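Local coordinates for ESAT-6-like protein SAG1039 (Streptococcus agalactiae serogroup V, PDB 3GWK) that is of unknown function but belongs to the WXG100 (ESAT-6-like) family, forms a homodimeric four-helix bundle and is probably a substrate of a type VII secretion system, at residues A22-V27 and E66-L71. Residues are numbered along the deposited sequence; the frame is centred on the assembly and turned at random. Where two conformers were deposited one is given.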
loop_
_atom_site.group_PDB
_atom_site.type_symbol
_atom_site.label_atom_id
_atom_site.label_comp_id
_atom_site.label_asym_id
_atom_site.label_seq_id
_atom_site.Cartn_x
_atom_site.Cartn_y
_atom_site.Cartn_z
ATOM N N ALA A 22 8.106 -1.823 7.847
ATOM C CA ALA A 22 7.209 -0.740 8.143
ATOM C C ALA A 22 6.268 -0.494 6.956
ATOM O O ALA A 22 5.064 -0.261 7.138
ATOM C CB ALA A 22 7.998 0.527 8.428
ATOM N N GLY A 23 6.783 -0.538 5.726
ATOM C CA GLY A 23 5.902 -0.325 4.562
ATOM C C GLY A 23 4.906 -1.434 4.412
ATOM O O GLY A 23 3.755 -1.194 4.056
ATOM N N SER A 24 5.296 -2.689 4.670
ATOM C CA SER A 24 4.370 -3.808 4.625
ATOM C C SER A 24 3.196 -3.546 5.562
ATOM O O SER A 24 2.011 -3.703 5.203
ATOM C CB SER A 24 5.093 -5.083 5.017
ATOM O OG SER A 24 4.192 -6.179 5.046
ATOM N N GLN A 25 3.523 -3.165 6.797
ATOM C CA GLN A 25 2.481 -2.934 7.774
ATOM C C GLN A 25 1.535 -1.783 7.354
ATOM O O GLN A 25 0.311 -1.820 7.555
ATOM C CB GLN A 25 3.109 -2.665 9.111
ATOM C CG GLN A 25 3.829 -3.905 9.687
ATOM C CD GLN A 25 4.663 -3.543 10.883
ATOM O OE1 GLN A 25 4.168 -2.974 11.839
ATOM N NE2 GLN A 25 5.965 -3.847 10.826
ATOM N N GLN A 26 2.137 -0.718 6.822
ATOM C CA GLN A 26 1.338 0.460 6.411
ATOM C C GLN A 26 0.377 0.099 5.276
ATOM O O GLN A 26 -0.784 0.478 5.278
ATOM C CB GLN A 26 2.248 1.560 6.018
ATOM C CG GLN A 26 2.904 2.328 7.149
ATOM C CD GLN A 26 3.950 3.317 6.528
ATOM O OE1 GLN A 26 4.989 2.886 5.999
ATOM N NE2 GLN A 26 3.661 4.604 6.604
ATOM N N VAL A 27 0.855 -0.675 4.300
ATOM C CA VAL A 27 0.019 -1.104 3.174
ATOM C C VAL A 27 -1.144 -1.984 3.694
ATOM O O VAL A 27 -2.303 -1.802 3.287
ATOM C CB VAL A 27 0.900 -1.865 2.121
ATOM C CG1 VAL A 27 0.044 -2.546 1.039
ATOM C CG2 VAL A 27 1.880 -0.898 1.450
ATOM N N GLU A 66 -0.461 -9.119 -1.861
ATOM C CA GLU A 66 0.812 -9.716 -2.298
ATOM C C GLU A 66 1.960 -8.756 -2.081
ATOM O O GLU A 66 3.076 -9.161 -1.744
ATOM C CB GLU A 66 0.844 -10.153 -3.764
ATOM C CG GLU A 66 2.272 -10.785 -4.251
ATOM C CD GLU A 66 2.770 -11.896 -3.350
ATOM O OE1 GLU A 66 3.883 -12.021 -3.052
ATOM O OE2 GLU A 66 1.959 -12.628 -2.784
ATOM N N PHE A 67 1.725 -7.483 -2.362
ATOM C CA PHE A 67 2.792 -6.519 -2.192
ATOM C C PHE A 67 3.194 -6.446 -0.733
ATOM O O PHE A 67 4.386 -6.430 -0.414
ATOM C CB PHE A 67 2.299 -5.166 -2.714
ATOM C CG PHE A 67 3.371 -4.069 -2.766
ATOM C CD1 PHE A 67 4.510 -4.187 -3.594
ATOM C CD2 PHE A 67 3.244 -2.902 -2.020
ATOM C CE1 PHE A 67 5.415 -3.167 -3.677
ATOM C CE2 PHE A 67 4.192 -1.895 -2.121
ATOM C CZ PHE A 67 5.292 -2.056 -2.938
ATOM N N ALA A 68 2.247 -6.336 0.152
ATOM C CA ALA A 68 2.571 -6.345 1.603
ATOM C C ALA A 68 3.353 -7.595 1.960
ATOM O O ALA A 68 4.301 -7.555 2.724
ATOM C CB ALA A 68 1.317 -6.194 2.441
ATOM N N GLN A 69 2.939 -8.736 1.457
ATOM C CA GLN A 69 3.643 -9.986 1.757
ATOM C C GLN A 69 5.067 -9.960 1.192
ATOM O O GLN A 69 6.037 -10.374 1.853
ATOM C CB GLN A 69 2.803 -11.168 1.225
ATOM C CG GLN A 69 3.147 -12.527 2.084
ATOM C CD GLN A 69 2.724 -12.491 3.760
ATOM O OE1 GLN A 69 3.525 -11.948 4.683
ATOM N NE2 GLN A 69 1.571 -13.149 4.127
ATOM N N LEU A 70 5.271 -9.459 -0.009
ATOM C CA LEU A 70 6.586 -9.324 -0.602
ATOM C C LEU A 70 7.514 -8.451 0.243
ATOM O O LEU A 70 8.688 -8.782 0.479
ATOM C CB LEU A 70 6.453 -8.752 -2.012
ATOM C CG LEU A 70 7.780 -8.343 -2.670
ATOM C CD1 LEU A 70 8.707 -9.558 -2.942
ATOM C CD2 LEU A 70 7.491 -7.598 -3.949
ATOM N N LEU A 71 6.996 -7.292 0.710
ATOM C CA LEU A 71 7.799 -6.383 1.479
ATOM C C LEU A 71 8.237 -7.072 2.776
ATOM O O LEU A 71 9.374 -6.953 3.222
ATOM C CB LEU A 71 7.032 -5.133 1.775
ATOM C CG LEU A 71 6.701 -4.255 0.559
ATOM C CD1 LEU A 71 5.895 -3.073 0.967
ATOM C CD2 LEU A 71 7.646 -4.028 -0.550
#
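Midway along the helical hairpin of this WXG100 fold, Ser24 of helix 10-44 meets Ala68 of helix 51-95, their CA atoms 4.3 Å apart. The two helices run antiparallel here, with local axes 160° apart in direction. At closest approach these axes are only 8.1 Å from each other, a spacing that the small residues Gly23, Ser24 and Ala68 permit. Ser24 turns its hydroxyl anti to its own backbone N (chi1 177°), which carries OG across the interface to donate a 2.7 Å hydrogen bond to Ala68 O. The approach is bent, 122° at the oxygen, and the donor stands well above the carbonyl plane. This is a buried polar link between side chain and backbone, among contacts that are otherwise apolar between residues 22-27 and 66-71. Leu71 packs on the same turn: its CB lies 3.8 Å from Ser24 CB, while CD1 rests against the backbone at Gly23 C and Ser24 N. One turn further along helix 10-44, the two methyls of Val27 divide their work. CG1 sits 4.1 Å from Ala68 CB, and CG2 reaches CD2 at the edge of the Phe67 ring, near the ring plane. Leu71 CD2 lies over one face of that ring, offset toward the rim. Within the hairpin, Val27 also touches Ile64 of its own chain. Beyond it, Phe67 meets Phe57 and Ile64 of the second subunit, and through this ring the contact between helices 10-44 and 51-95 borders the dimer interface of the four-helix bundle.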